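Long-range contacts in protein DJ-1 homolog D (Arabidopsis thaliana, PDB 4OGG), which belongs to the DJ-1/PfpI family and carries two DJ-1-like domains, each built round a mainly parallel beta sheet, in a single chain: residues Arg3-Leu8 against Phe28-His33; Thr192-Arg197 against Leu380-Ser385. One frame throughout, in Å; residues are numbered along the deposited sequence.

Contact 1. Residues Arg3-Leu8 against Phe28-His33; sequences RTVLIL and FGITVH
The carbonyl oxygen of T31 is gripped twice by the neighbouring strand. The N-H of V5 reaches T31 O at 2.7 Å, nearly in line with the carbonyl (C=O...N angle 170°), while T4 CA adds a C-H...O contact to the same oxygen at 3.1 Å. The pattern recurs one step on, where V5 O accepts H33 N (2.9 Å) and is approached by V32 CA. The bonds T31 N to R3 O and I7 N to H33 O complete a ladder of four between strands whose directions differ by 26°.

The two faces differ in character. On one, V5 and I30 meet methyl to methyl, with CG2 of each 3.6 Å apart. V32 has CG1 anti to the backbone N (chi1 -175°), which brings this methyl against I7, 3.5 Å from I7 CD1. Helix 15-27 packs on I30 and V32, and F183 of helix 176-186 touches V5, so V5, I30 and V32 are buried. R3 begins on this face too, but its guanidinium leads away and NE is bonded to L187 O.

On the other face T4 and T31 lie side by side and point the same way, their CG2 methyls 4.1 Å apart. L6 and H33 cross at about a right angle, with L6 CD1 4.0 Å from H33 CB. The imidazole of H33 is fixed beyond the pair: its ND1 is hydrogen-bonded to Y80 OH, and the two rings meet with steeply inclined planes.

G29, with positive phi, is the C-prime residue of a Schellman motif that closes helix 15-27, and the chain then turns into the second strand. Strand, helix and adjacent parallel strand form a beta-alpha-beta crossover at one margin of the Rossmann-like sheet of a DJ-1/PfpI domain.

Contact 2. Residues Thr192-Arg197 against Leu380-Ser385; sequences TGANKR and LGIQVS
The peptide carbonyl of G193 is sandwiched between K196 and I382, which approach from opposite faces of its plane. Over one face stands the ammonium of K196, with NZ 2.8 Å from G193 O and the donor 43° out of the carbonyl plane. Over the other lies an aliphatic branch, I382 CG1, at 3.1 Å from the same oxygen. The K196 chain folds back at chi2 (-66°) and again at chi4, and its CE comes 3.3 Å from L380 O, at the end of helix 369-380.

Beyond the glycine, T192 and Q383 form an antiparallel hydrogen-bonded pair. T192 N donates to Q383 O at 2.9 Å, within the plane of that carbonyl, and Q383 N returns the bond to T192 O at 3.0 Å.

Waters extend this pairing into the side chains. One accepts from Q383 NE2, donates to G381 O and bonds to T192 OG1 (2.7 Å). A second links T192 OG1 to S385 OG, 2.8 Å from the latter. With OG1 between the backbone N and the carbonyl carbon (chi1 54°), the threonine hydroxyl meets both waters.

The contact thus combines backbone bonds and water bridges with the aliphatic packing of I382 and K196, while the lysine charge close to the carbonyls of G193 and L380 would probably offset the negative C-terminal end of the helix.

Both contacts pair neighbouring backbones, yet they illustrate how position in the fold sets the chemistry. Contact 1 joins two parallel strands within the sheet of the first domain, and helices pack on one of its faces. Contact 2 lies nearer the surface, where the chain passing from the first domain to the second meets the strand that follows helix 369-380; a short antiparallel pair, a lysine and bound waters do the work there, together with I382. Their centres are about 20 Å apart, but they touch where F28 O packs on V384 CB at 3.9 Å. Strand 383-386 takes part in contact 2 and also touches contact 1 through F386, against R3 and I30.

Contact 1. Residues Arg3-Leu8 against Phe28-His33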
loop_
_atom_site.group_PDB
_atom_site.type_symbol
_atom_site.label_atom_id
_atom_site.label_comp_id
_atom_site.label_asym_id
_atom_site.label_seq_id
_atom_site.Cartn_x
_atom_site.Cartn_y
_atom_site.Cartn_z
ATOM N N ARG C 3 26.004 23.060 22.166
ATOM C CA ARG C 3 24.787 23.624 21.586
ATOM C C ARG C 3 23.637 22.630 21.720
ATOM O O ARG C 3 23.842 21.418 21.673
ATOM C CB ARG C 3 24.996 23.966 20.105
ATOM C CG ARG C 3 25.942 25.143 19.845
ATOM C CD ARG C 3 25.345 26.465 20.331
ATOM N NE ARG C 3 26.217 27.607 20.055
ATOM C CZ ARG C 3 27.316 27.905 20.745
ATOM N NH1 ARG C 3 27.692 27.146 21.767
ATOM N NH2 ARG C 3 28.041 28.963 20.407
ATOM N N THR C 4 22.429 23.151 21.898
ATOM C CA THR C 4 21.248 22.308 22.030
ATOM C C THR C 4 20.134 22.871 21.157
ATOM O O THR C 4 19.776 24.043 21.265
ATOM C CB THR C 4 20.786 22.241 23.497
ATOM O OG1 THR C 4 21.871 21.772 24.307
ATOM C CG2 THR C 4 19.613 21.286 23.650
ATOM N N VAL C 5 19.590 22.025 20.288
ATOM C CA VAL C 5 18.535 22.429 19.371
ATOM C C VAL C 5 17.245 21.651 19.607
ATOM O O VAL C 5 17.275 20.476 19.975
ATOM C CB VAL C 5 18.990 22.216 17.908
ATOM C CG1 VAL C 5 17.819 22.378 16.952
ATOM C CG2 VAL C 5 20.096 23.206 17.565
ATOM N N LEU C 6 16.118 22.318 19.391
ATOM C CA LEU C 6 14.810 21.698 19.558
ATOM C C LEU C 6 14.157 21.536 18.183
ATOM O O LEU C 6 14.209 22.447 17.360
ATOM C CB LEU C 6 13.920 22.579 20.439
ATOM C CG LEU C 6 12.518 22.060 20.760
ATOM C CD1 LEU C 6 12.630 20.809 21.626
ATOM C CD2 LEU C 6 11.720 23.138 21.485
ATOM N N ILE C 7 13.568 20.371 17.930
ATOM C CA ILE C 7 12.880 20.136 16.664
ATOM C C ILE C 7 11.392 20.001 16.979
ATOM O O ILE C 7 10.987 19.180 17.811
ATOM C CB ILE C 7 13.377 18.851 15.949
ATOM C CG1 ILE C 7 14.859 18.993 15.580
ATOM C CG2 ILE C 7 12.554 18.612 14.679
ATOM C CD1 ILE C 7 15.421 17.812 14.787
ATOM N N LEU C 8 10.589 20.834 16.327
ATOM C CA LEU C 8 9.142 20.841 16.516
ATOM C C LEU C 8 8.508 19.796 15.604
ATOM O O LEU C 8 8.311 20.033 14.411
ATOM C CB LEU C 8 8.596 22.233 16.199
ATOM C CG LEU C 8 7.084 22.457 16.233
ATOM C CD1 LEU C 8 6.523 22.071 17.594
ATOM C CD2 LEU C 8 6.797 23.918 15.930
ATOM N N PHE C 28 27.225 16.611 14.096
ATOM C CA PHE C 28 28.073 17.792 14.186
ATOM C C PHE C 28 28.340 18.250 15.613
ATOM O O PHE C 28 28.915 19.319 15.827
ATOM C CB PHE C 28 27.464 18.946 13.391
ATOM C CG PHE C 28 27.171 18.609 11.957
ATOM C CD1 PHE C 28 27.838 17.568 11.316
ATOM C CD2 PHE C 28 26.243 19.352 11.236
ATOM C CE1 PHE C 28 27.583 17.272 9.977
ATOM C CE2 PHE C 28 25.983 19.063 9.898
ATOM C CZ PHE C 28 26.656 18.020 9.269
ATOM N N GLY C 29 27.913 17.449 16.582
ATOM C CA GLY C 29 28.147 17.785 17.975
ATOM C C GLY C 29 27.066 18.598 18.656
ATOM O O GLY C 29 27.304 19.193 19.704
ATOM N N ILE C 30 25.875 18.630 18.071
ATOM C CA ILE C 30 24.771 19.385 18.650
ATOM C C ILE C 30 23.800 18.439 19.340
ATOM O O ILE C 30 23.466 17.390 18.796
ATOM C CB ILE C 30 23.991 20.159 17.559
ATOM C CG1 ILE C 30 24.920 21.144 16.848
ATOM C CG2 ILE C 30 22.812 20.900 18.180
ATOM C CD1 ILE C 30 24.300 21.807 15.631
ATOM N N THR C 31 23.363 18.797 20.545
ATOM C CA THR C 31 22.398 17.973 21.264
ATOM C C THR C 31 21.041 18.359 20.698
ATOM O O THR C 31 20.703 19.539 20.655
ATOM C CB THR C 31 22.420 18.263 22.775
ATOM O OG1 THR C 31 23.679 17.848 23.317
ATOM C CG2 THR C 31 21.293 17.516 23.483
ATOM N N VAL C 32 20.273 17.369 20.258
ATOM C CA VAL C 32 18.968 17.637 19.666
ATOM C C VAL C 32 17.816 16.947 20.387
ATOM O O VAL C 32 17.855 15.741 20.640
ATOM C CB VAL C 32 18.926 17.199 18.181
ATOM C CG1 VAL C 32 17.590 17.604 17.553
ATOM C CG2 VAL C 32 20.086 17.820 17.421
ATOM N N HIS C 33 16.788 17.726 20.701
ATOM C CA HIS C 33 15.597 17.215 21.368
ATOM C C HIS C 33 14.411 17.327 20.420
ATOM O O HIS C 33 14.282 18.307 19.685
ATOM C CB HIS C 33 15.317 18.012 22.644
ATOM C CG HIS C 33 16.274 17.722 23.756
ATOM N ND1 HIS C 33 16.249 18.399 24.955
ATOM C CD2 HIS C 33 17.274 16.814 23.858
ATOM C CE1 HIS C 33 17.192 17.921 25.748
ATOM N NE2 HIS C 33 17.828 16.958 25.106
#

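Contact 2. Residues Thr192-Arg197 against Leu380-Ser385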
loop_
_atom_site.group_PDB
_atom_site.type_symbol
_atom_site.label_atom_id
_atom_site.label_comp_id
_atom_site.label_asym_id
_atom_site.label_seq_id
_atom_site.Cartn_x
_atom_site.Cartn_y
_atom_site.Cartn_z
ATOM N N THR C 192 35.505 23.390 9.092
ATOM C CA THR C 192 36.838 23.345 8.505
ATOM C C THR C 192 37.166 21.968 7.950
ATOM O O THR C 192 36.644 20.958 8.424
ATOM C CB THR C 192 37.919 23.713 9.541
ATOM O OG1 THR C 192 37.778 22.881 10.697
ATOM C CG2 THR C 192 37.794 25.171 9.952
ATOM N N GLY C 193 38.038 21.946 6.943
ATOM C CA GLY C 193 38.467 20.703 6.325
ATOM C C GLY C 193 37.405 19.973 5.522
ATOM O O GLY C 193 37.525 18.768 5.294
ATOM N N ALA C 194 36.384 20.699 5.073
ATOM C CA ALA C 194 35.291 20.099 4.312
ATOM C C ALA C 194 35.522 20.024 2.804
ATOM O O ALA C 194 34.622 19.645 2.053
ATOM C CB ALA C 194 33.993 20.845 4.600
ATOM N N ASN C 195 36.718 20.386 2.354
ATOM C CA ASN C 195 37.026 20.323 0.930
ATOM C C ASN C 195 37.375 18.879 0.578
ATOM O O ASN C 195 38.542 18.537 0.385
ATOM C CB ASN C 195 38.201 21.247 0.593
ATOM C CG ASN C 195 38.515 21.267 -0.889
ATOM O OD1 ASN C 195 37.616 21.395 -1.721
ATOM N ND2 ASN C 195 39.795 21.152 -1.229
ATOM N N LYS C 196 36.351 18.035 0.506
ATOM C CA LYS C 196 36.536 16.622 0.201
ATOM C C LYS C 196 35.525 16.133 -0.830
ATOM O O LYS C 196 34.444 16.702 -0.975
ATOM C CB LYS C 196 36.386 15.788 1.479
ATOM C CG LYS C 196 37.341 16.156 2.604
ATOM C CD LYS C 196 38.788 15.859 2.237
ATOM C CE LYS C 196 39.716 16.094 3.420
ATOM N NZ LYS C 196 39.651 17.498 3.921
ATOM N N ARG C 197 35.890 15.076 -1.548
ATOM C CA ARG C 197 35.015 14.477 -2.549
ATOM C C ARG C 197 34.637 13.091 -2.037
ATOM O O ARG C 197 35.511 12.276 -1.730
ATOM C CB ARG C 197 35.733 14.360 -3.894
ATOM C CG ARG C 197 35.983 15.692 -4.578
ATOM C CD ARG C 197 36.870 15.523 -5.801
ATOM N NE ARG C 197 36.292 14.621 -6.795
ATOM C CZ ARG C 197 35.195 14.884 -7.497
ATOM N NH1 ARG C 197 34.547 16.028 -7.321
ATOM N NH2 ARG C 197 34.751 14.006 -8.386
ATOM N N LEU C 380 38.252 12.091 7.985
ATOM C CA LEU C 380 38.458 13.046 6.901
ATOM C C LEU C 380 39.039 14.369 7.395
ATOM O O LEU C 380 39.429 15.220 6.595
ATOM C CB LEU C 380 37.140 13.306 6.166
ATOM C CG LEU C 380 36.627 12.167 5.281
ATOM C CD1 LEU C 380 35.237 12.498 4.764
ATOM C CD2 LEU C 380 37.598 11.949 4.125
ATOM N N GLY C 381 39.092 14.540 8.710
ATOM C CA GLY C 381 39.627 15.769 9.270
ATOM C C GLY C 381 38.663 16.938 9.191
ATOM O O GLY C 381 39.080 18.096 9.252
ATOM N N ILE C 382 37.373 16.638 9.044
ATOM C CA ILE C 382 36.344 17.673 8.971
ATOM C C ILE C 382 35.871 17.986 10.384
ATOM O O ILE C 382 35.540 17.078 11.150
ATOM C CB ILE C 382 35.118 17.213 8.150
ATOM C CG1 ILE C 382 35.551 16.796 6.746
ATOM C CG2 ILE C 382 34.098 18.342 8.069
ATOM C CD1 ILE C 382 34.420 16.224 5.899
ATOM N N GLN C 383 35.829 19.269 10.725
ATOM C CA GLN C 383 35.404 19.672 12.056
ATOM C C GLN C 383 34.389 20.804 12.053
ATOM O O GLN C 383 34.407 21.672 11.182
ATOM C CB GLN C 383 36.608 20.127 12.880
ATOM C CG GLN C 383 37.776 19.162 12.890
ATOM C CD GLN C 383 38.959 19.722 13.652
ATOM O OE1 GLN C 383 38.891 19.925 14.865
ATOM N NE2 GLN C 383 40.049 19.990 12.940
ATOM N N VAL C 384 33.502 20.773 13.040
ATOM C CA VAL C 384 32.501 21.815 13.222
ATOM C C VAL C 384 32.803 22.323 14.620
ATOM O O VAL C 384 32.714 21.571 15.589
ATOM C CB VAL C 384 31.062 21.266 13.178
ATOM C CG1 VAL C 384 30.070 22.394 13.451
ATOM C CG2 VAL C 384 30.788 20.650 11.818
ATOM N N SER C 385 33.182 23.591 14.715
ATOM C CA SER C 385 33.535 24.189 15.991
ATOM C C SER C 385 32.644 25.379 16.303
ATOM O O SER C 385 32.474 26.272 15.476
ATOM C CB SER C 385 34.995 24.640 15.955
ATOM O OG SER C 385 35.840 23.580 15.542
HETATM O O HOH W 1 39.214 20.621 10.247
HETATM O O HOH W 2 36.106 23.942 12.796
#